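Local coordinates for protein nadb-ler3 (Gallus gallus, PDB 3WXB) that probably reduces carbonyl compounds with NAD(P)H as the hydride donor, as a short-chain dehydrogenase/reductase that binds NADPH in a Rossmann fold, at residues 186-191 / 225-230; 178-183 / 267-272; 134-139 / 195-200. One frame throughout, in Å; residues are numbered along the deposited sequence.

In the fold
All three contacts touch NADPH: contacts 1 and 2 at the nicotinamide, contact 3 at the ribose next to it through Y198 and near the adenine through T139. Contacts 1 and 2 have centres about 7 Å apart and share the sheet: strand 222-227 lies beside strand 269-271, H227 N is 2.8 Å from L270 O, and L226 O is 2.8 Å from S178 N. Contact 3 lies farther off, its centre about 15 Å from that of contact 1 and about 16 Å from that of contact 2. R199 ties it to the loop of contact 1, with NH1 2.8 Å from Y188 O. S179 of contact 2 comes close to Y198 beside the cofactor.

Contact 1: 186-191 / 225-230; sequences DLYLWQ and ALHPGW. With NDP (NADPH dihydro-nicotinamide-adenine-dinucleotide phosphate), chain C.
L189 lies over one face of the W230 indole, while Y188 brings its hydroxyl beside the CB of the same tryptophan. The CD1 methyl of L189 stands 3.8 Å from the centroid of the five-membered ring of W230, only 13° off the ring normal, a clear CH-pi contact. The other branch reaches the six-membered ring, CD2 lying 3.7 Å from W230 CZ3, and both methyls of the fork thus rest on the indole. Y188 crosses W230 at about a right angle, its OH 3.8 Å from W230 CB, and the CG of L189 lies over the centre of the Y188 ring. With CG anti to the backbone N (chi1 -177°), the phenol reaches across to 225-230, where CE2 comes 3.9 Å from H227 NE2. The two rings meet obliquely with planes at 84°. Here, at the C-terminal ends of the strands of the parallel Rossmann sheet, a type II turn from L187 to W190, in the loop after strand 173-177, faces the PG-containing loop after strand 222-227 that is familiar in the SDR family. That loop lines the cofactor: P228 CG lies 3.4 Å from C6N of the nicotinamide ring, and G229 O lies 3.1 Å from C4N, the carbon that carries the hydride in NADPH. W230 presents its indole edge to the carboxamide oxygen O7N, while its NE1 is hydrogen-bonded to G236 O. R244 adds a cation-pi contact to the indole, and Y192 brings a second aromatic ring against it.

Contact 2: 178-183 / 267-272; sequences SSTAGS and GAFLNW. With NDP (NADPH dihydro-nicotinamide-adenine-dinucleotide phosphate), chain C; EDO (1,2-ethanediol), chain D.
F269 holds CG anti to its backbone N (chi1 -179°), which sends the ring from the strand into the loop 178-183. In T180 the methyl CG2 stands anti to the carbonyl carbon and comes 4.0 Å from F269 CZ, the two side chains crossing at about a right angle. The ring meets the loop largely by its rim: CZ is 3.4 Å from S179 O, and T180 N and S183 CB also lie near the ring plane. S178 CB, 4.1 Å from F269 CE1, comes in obliquely. S179 has its CB directed away from the strand, and its OG lies beside C5N of the nicotinamide. This OG accepts the N-H of A181 at 3.0 Å (153°), forming an ST turn, and makes a 2.5 Å hydrogen bond with O2 of an ethanediol probably from the crystallisation liquor; its place beside Y198 is consistent with the serine of the Ser-Tyr-Lys set of SDR enzymes. An alanine in place of S179 is likely to leave the A181 N-H without this acceptor and the ST turn undone. S178 OG is bonded to N206 of helix 196-216, and F269 also touches that helix. On the sheet, A225 of neighbouring strand 222-227 packs on F269, with M277 from the C-terminal loop against it too.

Contact 3: 134-139 / 195-200; sequences SEVYTT and ALSYRC. With NDP (NADPH dihydro-nicotinamide-adenine-dinucleotide phosphate), chain C; EDO (1,2-ethanediol), chain D.
V136 fits its forked side chain against S197, one turn of helix 130-160 meeting the first turn of helix 196-216, with CA atoms 6.1 Å apart at this pair. From V136 CB, which is 3.9 Å from S197 CB, the chain divides. CG1, anti to the backbone N (chi1 176°), passes alongside the second helix and comes 3.5 Å from S197 O, then 3.8 Å from Y198 CA. CG2 goes to the other side of the fork and touches S197 OG at 3.5 Å. The serine thus meets both methyls, one with its carbonyl and one with its hydroxyl, and its small size is consistent with the close approach of the helices here. Next in sequence, Y198 has its CB directed away from helix 130-160, and its phenol reaches into the cofactor site. There its OH forms a 2.6 Å hydrogen bond with the ribose hydroxyl O2D of NADPH, which lies in the plane of the ring at its edge, and a 3.0 Å bond with O2 of the bound ethanediol. Y198 and K202, one helical turn on, match the YxxxK signature of the SDR active site, and both bind NADPH. S197 N is bonded to E128 OE2 at the start of this helix. Y137 stacks on Y137 of the second subunit and C200 packs on that same tyrosine, so these two helices also form part of the dimer interface.

Contact 1: 186-191 / 225-230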
# COMPACT_ATOMS: atom_id res chain seq x y z
N ASP A 186 9.25 -5.60 -8.80
CA ASP A 186 9.19 -6.95 -9.44
C ASP A 186 7.83 -7.28 -10.05
O ASP A 186 7.76 -7.90 -11.09
CB ASP A 186 9.53 -8.09 -8.44
CG ASP A 186 11.04 -8.08 -8.03
OD1 ASP A 186 11.82 -7.31 -8.62
OD2 ASP A 186 11.38 -8.82 -7.12
N LEU A 187 6.77 -6.87 -9.36
CA LEU A 187 5.40 -7.06 -9.88
C LEU A 187 5.19 -8.51 -10.25
O LEU A 187 4.81 -8.82 -11.37
CB LEU A 187 5.21 -6.19 -11.12
CG LEU A 187 4.01 -5.26 -11.34
CD1 LEU A 187 3.41 -5.32 -12.74
CD2 LEU A 187 3.02 -5.23 -10.25
N TYR A 188 5.41 -9.40 -9.29
CA TYR A 188 5.50 -10.83 -9.53
C TYR A 188 4.14 -11.36 -10.04
O TYR A 188 3.08 -10.92 -9.54
CB TYR A 188 5.84 -11.52 -8.19
CG TYR A 188 6.05 -13.02 -8.20
CD1 TYR A 188 6.91 -13.63 -9.14
CD2 TYR A 188 5.46 -13.83 -7.20
CE1 TYR A 188 7.14 -15.01 -9.12
CE2 TYR A 188 5.69 -15.22 -7.14
CZ TYR A 188 6.53 -15.81 -8.12
OH TYR A 188 6.76 -17.18 -8.10
N LEU A 189 4.18 -12.28 -11.00
CA LEU A 189 2.98 -13.01 -11.50
C LEU A 189 1.98 -12.15 -12.27
O LEU A 189 0.79 -12.49 -12.37
CB LEU A 189 2.29 -13.80 -10.38
CG LEU A 189 3.13 -15.03 -9.88
CD1 LEU A 189 2.52 -15.71 -8.59
CD2 LEU A 189 3.32 -16.07 -11.02
N TRP A 190 2.48 -11.03 -12.82
CA TRP A 190 1.63 -10.07 -13.57
C TRP A 190 0.82 -10.72 -14.71
O TRP A 190 -0.33 -10.41 -14.90
CB TRP A 190 2.49 -8.91 -14.14
CG TRP A 190 1.63 -7.93 -14.95
CD1 TRP A 190 1.54 -7.86 -16.31
CD2 TRP A 190 0.64 -7.00 -14.43
NE1 TRP A 190 0.63 -6.87 -16.67
CE2 TRP A 190 0.07 -6.33 -15.54
CE3 TRP A 190 0.26 -6.60 -13.14
CZ2 TRP A 190 -0.89 -5.33 -15.39
CZ3 TRP A 190 -0.70 -5.60 -12.99
CH2 TRP A 190 -1.27 -4.99 -14.11
N GLN A 191 1.46 -11.62 -15.45
CA GLN A 191 0.87 -12.37 -16.55
C GLN A 191 -0.21 -13.34 -16.07
O GLN A 191 -1.24 -13.53 -16.76
CB GLN A 191 1.98 -13.08 -17.37
CG GLN A 191 3.13 -13.78 -16.53
CD GLN A 191 4.12 -12.80 -15.79
OE1 GLN A 191 4.73 -11.92 -16.40
NE2 GLN A 191 4.28 -13.00 -14.49
N ALA A 225 8.60 -8.26 6.89
CA ALA A 225 7.59 -8.68 5.89
C ALA A 225 8.19 -9.89 5.22
O ALA A 225 9.37 -9.81 4.81
CB ALA A 225 7.42 -7.55 4.83
N LEU A 226 7.44 -10.98 5.06
CA LEU A 226 7.91 -12.17 4.34
C LEU A 226 7.09 -12.50 3.10
O LEU A 226 5.84 -12.47 3.13
CB LEU A 226 7.83 -13.41 5.24
CG LEU A 226 8.64 -13.39 6.55
CD1 LEU A 226 8.53 -14.72 7.30
CD2 LEU A 226 10.06 -13.03 6.25
N HIS A 227 7.76 -12.84 2.03
CA HIS A 227 7.11 -13.46 0.91
C HIS A 227 7.26 -14.96 1.06
O HIS A 227 8.40 -15.44 1.15
CB HIS A 227 7.80 -13.01 -0.40
CG HIS A 227 7.26 -13.71 -1.61
ND1 HIS A 227 5.91 -13.70 -1.92
CD2 HIS A 227 7.87 -14.47 -2.55
CE1 HIS A 227 5.72 -14.43 -3.00
NE2 HIS A 227 6.88 -14.91 -3.41
N PRO A 228 6.13 -15.73 1.10
CA PRO A 228 6.09 -17.17 1.39
C PRO A 228 6.37 -17.98 0.18
O PRO A 228 6.45 -19.19 0.27
CB PRO A 228 4.67 -17.38 1.90
CG PRO A 228 3.88 -16.33 1.17
CD PRO A 228 4.75 -15.14 1.06
N GLY A 229 6.55 -17.33 -0.95
CA GLY A 229 6.75 -18.05 -2.18
C GLY A 229 5.38 -18.15 -2.89
O GLY A 229 4.41 -17.57 -2.44
N TRP A 230 5.31 -18.86 -4.00
CA TRP A 230 4.02 -19.14 -4.64
C TRP A 230 3.54 -20.51 -4.16
O TRP A 230 3.99 -21.58 -4.67
CB TRP A 230 4.20 -19.09 -6.13
CG TRP A 230 2.93 -19.27 -6.96
CD1 TRP A 230 1.63 -19.23 -6.50
CD2 TRP A 230 2.85 -19.46 -8.37
NE1 TRP A 230 0.76 -19.41 -7.54
CE2 TRP A 230 1.48 -19.54 -8.70
CE3 TRP A 230 3.81 -19.58 -9.39
CZ2 TRP A 230 1.03 -19.77 -10.00
CZ3 TRP A 230 3.37 -19.79 -10.67
CH2 TRP A 230 1.99 -19.88 -10.97
PA NDP C . -5.79 -18.97 1.81
O1A NDP C . -6.78 -18.28 0.92
O2A NDP C . -5.55 -20.33 1.57
O5B NDP C . -6.16 -18.83 3.25
C5B NDP C . -6.69 -17.56 3.71
C4B NDP C . -6.76 -17.61 5.20
O4B NDP C . -7.01 -16.22 5.79
C3B NDP C . -7.94 -18.47 5.72
O3B NDP C . -7.53 -18.91 7.08
C2B NDP C . -9.05 -17.42 5.85
O2B NDP C . -10.12 -17.81 6.75
C1B NDP C . -8.27 -16.23 6.48
N9A NDP C . -9.05 -14.91 6.24
C8A NDP C . -9.37 -14.26 5.09
N7A NDP C . -10.09 -13.17 5.40
C5A NDP C . -10.34 -13.19 6.70
C6A NDP C . -11.00 -12.35 7.50
N6A NDP C . -11.62 -11.28 6.97
N1A NDP C . -11.04 -12.56 8.83
C2A NDP C . -10.36 -13.62 9.38
N3A NDP C . -9.70 -14.50 8.53
C4A NDP C . -9.66 -14.24 7.23
O3 NDP C . -4.46 -18.03 1.64
PN NDP C . -2.94 -18.56 1.86
O1N NDP C . -2.42 -18.92 0.54
O2N NDP C . -2.86 -19.48 3.00
O5D NDP C . -2.31 -17.10 2.23
C5D NDP C . -1.96 -16.67 3.56
C4D NDP C . -1.13 -15.39 3.44
O4D NDP C . -0.03 -15.63 2.58
C3D NDP C . -1.99 -14.31 2.73
O3D NDP C . -1.71 -13.09 3.41
C2D NDP C . -1.49 -14.26 1.34
O2D NDP C . -1.67 -12.98 0.75
C1D NDP C . -0.03 -14.60 1.52
N1N NDP C . 0.57 -15.11 0.27
C2N NDP C . 0.15 -16.31 -0.34
C3N NDP C . 0.76 -16.74 -1.53
C7N NDP C . 0.42 -17.96 -2.14
O7N NDP C . 0.97 -18.27 -3.20
N7N NDP C . -0.42 -18.81 -1.46
C4N NDP C . 1.75 -15.95 -2.14
C5N NDP C . 2.18 -14.75 -1.57
C6N NDP C . 1.58 -14.29 -0.39
P2B NDP C . -11.47 -18.56 6.15
O1X NDP C . -12.37 -18.15 7.23
O2X NDP C . -11.02 -19.95 6.04
O3X NDP C . -11.73 -17.87 4.86

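Contact 2: 178-183 / 267-272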
# COMPACT_ATOMS: atom_id res chain seq x y z
N SER A 178 3.53 -11.00 3.41
CA SER A 178 3.29 -10.09 2.33
C SER A 178 3.46 -10.88 1.05
O SER A 178 3.32 -12.10 1.07
CB SER A 178 4.28 -8.93 2.43
OG SER A 178 4.00 -7.87 1.52
N SER A 179 3.84 -10.24 -0.05
CA SER A 179 3.96 -10.92 -1.33
C SER A 179 4.83 -10.08 -2.25
O SER A 179 4.74 -8.85 -2.23
CB SER A 179 2.58 -11.05 -2.03
OG SER A 179 2.78 -11.77 -3.22
N THR A 180 5.62 -10.72 -3.09
CA THR A 180 6.35 -10.02 -4.15
C THR A 180 5.38 -9.59 -5.25
O THR A 180 5.75 -8.78 -6.11
CB THR A 180 7.50 -10.88 -4.79
OG1 THR A 180 7.01 -12.18 -5.12
CG2 THR A 180 8.68 -11.04 -3.83
N ALA A 181 4.14 -10.08 -5.22
CA ALA A 181 3.09 -9.45 -6.07
C ALA A 181 2.92 -7.99 -5.64
O ALA A 181 2.55 -7.18 -6.47
CB ALA A 181 1.75 -10.18 -5.96
N GLY A 182 3.23 -7.67 -4.36
CA GLY A 182 3.19 -6.31 -3.82
C GLY A 182 4.49 -5.55 -4.01
O GLY A 182 4.65 -4.43 -3.52
N SER A 183 5.45 -6.19 -4.68
CA SER A 183 6.71 -5.51 -4.99
C SER A 183 6.51 -4.58 -6.19
O SER A 183 6.19 -5.02 -7.27
CB SER A 183 7.82 -6.55 -5.34
OG SER A 183 8.92 -5.85 -5.89
N GLY A 267 12.45 -4.52 9.70
CA GLY A 267 11.90 -3.74 8.59
C GLY A 267 12.30 -4.23 7.20
O GLY A 267 11.96 -3.55 6.21
N ALA A 268 12.99 -5.36 7.10
CA ALA A 268 13.34 -5.92 5.82
C ALA A 268 12.07 -6.61 5.21
O ALA A 268 11.09 -6.84 5.92
CB ALA A 268 14.47 -6.98 5.92
N PHE A 269 12.18 -6.91 3.92
CA PHE A 269 11.24 -7.69 3.12
C PHE A 269 12.08 -8.87 2.62
O PHE A 269 12.99 -8.67 1.82
CB PHE A 269 10.72 -6.82 1.95
CG PHE A 269 9.71 -7.48 1.04
CD1 PHE A 269 8.90 -8.56 1.46
CD2 PHE A 269 9.49 -6.96 -0.24
CE1 PHE A 269 7.93 -9.15 0.56
CE2 PHE A 269 8.52 -7.53 -1.13
CZ PHE A 269 7.74 -8.63 -0.72
N LEU A 270 11.75 -10.07 3.06
CA LEU A 270 12.54 -11.26 2.79
C LEU A 270 11.64 -12.32 2.23
O LEU A 270 10.45 -12.31 2.53
CB LEU A 270 13.08 -11.78 4.12
CG LEU A 270 14.31 -11.21 4.84
CD1 LEU A 270 15.16 -10.11 4.12
CD2 LEU A 270 14.36 -11.23 6.39
N ASN A 271 12.16 -13.22 1.41
CA ASN A 271 11.36 -14.40 1.07
C ASN A 271 11.62 -15.65 1.95
O ASN A 271 12.50 -15.62 2.87
CB ASN A 271 11.40 -14.71 -0.45
CG ASN A 271 12.63 -15.47 -0.86
OD1 ASN A 271 13.54 -15.69 -0.07
ND2 ASN A 271 12.66 -15.91 -2.12
N TRP A 272 10.91 -16.74 1.63
CA TRP A 272 10.94 -17.97 2.44
C TRP A 272 12.31 -18.63 2.38
O TRP A 272 12.58 -19.55 3.18
CB TRP A 272 9.89 -19.02 1.96
CG TRP A 272 10.12 -19.45 0.51
CD1 TRP A 272 9.89 -18.69 -0.63
CD2 TRP A 272 10.62 -20.69 0.05
NE1 TRP A 272 10.22 -19.38 -1.73
CE2 TRP A 272 10.68 -20.62 -1.36
CE3 TRP A 272 11.06 -21.86 0.69
CZ2 TRP A 272 11.18 -21.66 -2.16
CZ3 TRP A 272 11.55 -22.93 -0.10
CH2 TRP A 272 11.60 -22.82 -1.51
PA NDP C . -5.79 -18.97 1.81
O1A NDP C . -6.78 -18.28 0.92
O2A NDP C . -5.55 -20.33 1.57
O5B NDP C . -6.16 -18.83 3.25
C5B NDP C . -6.69 -17.56 3.71
C4B NDP C . -6.76 -17.61 5.20
O4B NDP C . -7.01 -16.22 5.79
C3B NDP C . -7.94 -18.47 5.72
O3B NDP C . -7.53 -18.91 7.08
C2B NDP C . -9.05 -17.42 5.85
O2B NDP C . -10.12 -17.81 6.75
C1B NDP C . -8.27 -16.23 6.48
N9A NDP C . -9.05 -14.91 6.24
C8A NDP C . -9.37 -14.26 5.09
N7A NDP C . -10.09 -13.17 5.40
C5A NDP C . -10.34 -13.19 6.70
C6A NDP C . -11.00 -12.35 7.50
N6A NDP C . -11.62 -11.28 6.97
N1A NDP C . -11.04 -12.56 8.83
C2A NDP C . -10.36 -13.62 9.38
N3A NDP C . -9.70 -14.50 8.53
C4A NDP C . -9.66 -14.24 7.23
O3 NDP C . -4.46 -18.03 1.64
PN NDP C . -2.94 -18.56 1.86
O1N NDP C . -2.42 -18.92 0.54
O2N NDP C . -2.86 -19.48 3.00
O5D NDP C . -2.31 -17.10 2.23
C5D NDP C . -1.96 -16.67 3.56
C4D NDP C . -1.13 -15.39 3.44
O4D NDP C . -0.03 -15.63 2.58
C3D NDP C . -1.99 -14.31 2.73
O3D NDP C . -1.71 -13.09 3.41
C2D NDP C . -1.49 -14.26 1.34
O2D NDP C . -1.67 -12.98 0.75
C1D NDP C . -0.03 -14.60 1.52
N1N NDP C . 0.57 -15.11 0.27
C2N NDP C . 0.15 -16.31 -0.34
C3N NDP C . 0.76 -16.74 -1.53
C7N NDP C . 0.42 -17.96 -2.14
O7N NDP C . 0.97 -18.27 -3.20
N7N NDP C . -0.42 -18.81 -1.46
C4N NDP C . 1.75 -15.95 -2.14
C5N NDP C . 2.18 -14.75 -1.57
C6N NDP C . 1.58 -14.29 -0.39
P2B NDP C . -11.47 -18.56 6.15
O1X NDP C . -12.37 -18.15 7.23
O2X NDP C . -11.02 -19.95 6.04
O3X NDP C . -11.73 -17.87 4.86
C1 EDO D . -0.51 -14.87 -4.83
O1 EDO D . -1.17 -14.75 -6.13
C2 EDO D . 0.90 -14.29 -4.96
O2 EDO D . 0.88 -13.31 -3.88

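Contact 3: 134-139 / 195-200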
# COMPACT_ATOMS: atom_id res chain seq x y z
N SER A 134 -11.31 -1.31 -1.47
CA SER A 134 -11.46 -1.06 -0.07
C SER A 134 -11.52 -2.31 0.83
O SER A 134 -10.90 -2.37 1.94
CB SER A 134 -12.68 -0.12 0.11
OG SER A 134 -12.71 0.35 1.44
N GLU A 135 -12.20 -3.35 0.40
CA GLU A 135 -12.27 -4.54 1.23
C GLU A 135 -10.93 -5.30 1.37
O GLU A 135 -10.62 -5.84 2.44
CB GLU A 135 -13.36 -5.50 0.74
CG GLU A 135 -14.78 -4.89 1.09
CD GLU A 135 -15.93 -5.73 0.59
OE1 GLU A 135 -15.71 -6.69 -0.16
OE2 GLU A 135 -17.08 -5.41 0.98
N VAL A 136 -10.22 -5.39 0.27
CA VAL A 136 -8.94 -6.13 0.21
C VAL A 136 -7.92 -5.35 1.03
O VAL A 136 -7.16 -5.92 1.81
CB VAL A 136 -8.45 -6.34 -1.27
CG1 VAL A 136 -7.04 -7.06 -1.32
CG2 VAL A 136 -9.45 -7.25 -2.08
N TYR A 137 -7.99 -4.03 0.95
CA TYR A 137 -7.17 -3.16 1.82
C TYR A 137 -7.47 -3.30 3.32
O TYR A 137 -6.54 -3.38 4.18
CB TYR A 137 -7.37 -1.71 1.47
CG TYR A 137 -6.33 -0.76 2.05
CD1 TYR A 137 -6.69 0.20 3.02
CD2 TYR A 137 -4.97 -0.84 1.64
CE1 TYR A 137 -5.75 1.09 3.55
CE2 TYR A 137 -4.03 0.03 2.14
CZ TYR A 137 -4.40 0.98 3.09
OH TYR A 137 -3.46 1.83 3.56
N THR A 138 -8.75 -3.28 3.66
CA THR A 138 -9.01 -3.45 5.07
C THR A 138 -8.56 -4.80 5.64
O THR A 138 -8.04 -4.85 6.73
CB THR A 138 -10.40 -2.91 5.61
OG1 THR A 138 -11.12 -3.94 6.28
CG2 THR A 138 -11.13 -2.13 4.66
N THR A 139 -8.74 -5.87 4.90
CA THR A 139 -8.29 -7.21 5.34
C THR A 139 -6.72 -7.37 5.33
O THR A 139 -6.12 -7.94 6.27
CB THR A 139 -8.81 -8.29 4.38
OG1 THR A 139 -10.25 -8.22 4.33
CG2 THR A 139 -8.39 -9.69 4.82
N ALA A 195 -4.83 -8.23 -10.50
CA ALA A 195 -5.22 -8.14 -9.07
C ALA A 195 -4.70 -6.89 -8.37
O ALA A 195 -4.05 -6.97 -7.32
CB ALA A 195 -4.79 -9.41 -8.36
N LEU A 196 -5.04 -5.72 -8.92
CA LEU A 196 -4.59 -4.47 -8.38
C LEU A 196 -4.90 -4.29 -6.93
O LEU A 196 -4.04 -3.83 -6.16
CB LEU A 196 -5.20 -3.31 -9.17
CG LEU A 196 -4.43 -2.81 -10.38
CD1 LEU A 196 -4.23 -3.96 -11.39
CD2 LEU A 196 -5.22 -1.61 -11.06
N SER A 197 -6.13 -4.61 -6.52
CA SER A 197 -6.52 -4.48 -5.11
C SER A 197 -5.55 -5.26 -4.18
O SER A 197 -5.18 -4.74 -3.12
CB SER A 197 -7.97 -4.94 -4.83
OG SER A 197 -8.19 -6.29 -5.21
N TYR A 198 -5.20 -6.47 -4.58
CA TYR A 198 -4.22 -7.29 -3.81
C TYR A 198 -2.80 -6.65 -3.80
O TYR A 198 -2.23 -6.47 -2.74
CB TYR A 198 -4.13 -8.65 -4.39
CG TYR A 198 -3.21 -9.61 -3.65
CD1 TYR A 198 -3.62 -10.23 -2.46
CD2 TYR A 198 -1.95 -9.94 -4.16
CE1 TYR A 198 -2.80 -11.19 -1.76
CE2 TYR A 198 -1.12 -10.91 -3.47
CZ TYR A 198 -1.57 -11.50 -2.30
OH TYR A 198 -0.82 -12.41 -1.63
N ARG A 199 -2.29 -6.25 -4.98
CA ARG A 199 -0.94 -5.70 -5.14
C ARG A 199 -0.79 -4.40 -4.36
O ARG A 199 0.20 -4.15 -3.66
CB ARG A 199 -0.57 -5.50 -6.66
CG ARG A 199 -0.65 -6.77 -7.48
CD ARG A 199 -0.17 -6.51 -8.89
NE ARG A 199 -0.22 -7.76 -9.62
CZ ARG A 199 0.79 -8.64 -9.65
NH1 ARG A 199 1.98 -8.38 -9.03
NH2 ARG A 199 0.62 -9.77 -10.32
N CYS A 200 -1.79 -3.53 -4.50
CA CYS A 200 -1.74 -2.24 -3.76
C CYS A 200 -1.77 -2.51 -2.26
O CYS A 200 -0.99 -1.82 -1.47
CB CYS A 200 -2.94 -1.32 -4.16
SG CYS A 200 -2.78 -0.70 -5.82
PA NDP C . -5.79 -18.97 1.81
O1A NDP C . -6.78 -18.28 0.92
O2A NDP C . -5.55 -20.33 1.57
O5B NDP C . -6.16 -18.83 3.25
C5B NDP C . -6.69 -17.56 3.71
C4B NDP C . -6.76 -17.61 5.20
O4B NDP C . -7.01 -16.22 5.79
C3B NDP C . -7.94 -18.47 5.72
O3B NDP C . -7.53 -18.91 7.08
C2B NDP C . -9.05 -17.42 5.85
O2B NDP C . -10.12 -17.81 6.75
C1B NDP C . -8.27 -16.23 6.48
N9A NDP C . -9.05 -14.91 6.24
C8A NDP C . -9.37 -14.26 5.09
N7A NDP C . -10.09 -13.17 5.40
C5A NDP C . -10.34 -13.19 6.70
C6A NDP C . -11.00 -12.35 7.50
N6A NDP C . -11.62 -11.28 6.97
N1A NDP C . -11.04 -12.56 8.83
C2A NDP C . -10.36 -13.62 9.38
N3A NDP C . -9.70 -14.50 8.53
C4A NDP C . -9.66 -14.24 7.23
O3 NDP C . -4.46 -18.03 1.64
PN NDP C . -2.94 -18.56 1.86
O1N NDP C . -2.42 -18.92 0.54
O2N NDP C . -2.86 -19.48 3.00
O5D NDP C . -2.31 -17.10 2.23
C5D NDP C . -1.96 -16.67 3.56
C4D NDP C . -1.13 -15.39 3.44
O4D NDP C . -0.03 -15.63 2.58
C3D NDP C . -1.99 -14.31 2.73
O3D NDP C . -1.71 -13.09 3.41
C2D NDP C . -1.49 -14.26 1.34
O2D NDP C . -1.67 -12.98 0.75
C1D NDP C . -0.03 -14.60 1.52
N1N NDP C . 0.57 -15.11 0.27
C2N NDP C . 0.15 -16.31 -0.34
C3N NDP C . 0.76 -16.74 -1.53
C7N NDP C . 0.42 -17.96 -2.14
O7N NDP C . 0.97 -18.27 -3.20
N7N NDP C . -0.42 -18.81 -1.46
C4N NDP C . 1.75 -15.95 -2.14
C5N NDP C . 2.18 -14.75 -1.57
C6N NDP C . 1.58 -14.29 -0.39
P2B NDP C . -11.47 -18.56 6.15
O1X NDP C . -12.37 -18.15 7.23
O2X NDP C . -11.02 -19.95 6.04
O3X NDP C . -11.73 -17.87 4.86
C1 EDO D . -0.51 -14.87 -4.83
O1 EDO D . -1.17 -14.75 -6.13
C2 EDO D . 0.90 -14.29 -4.96
O2 EDO D . 0.88 -13.31 -3.88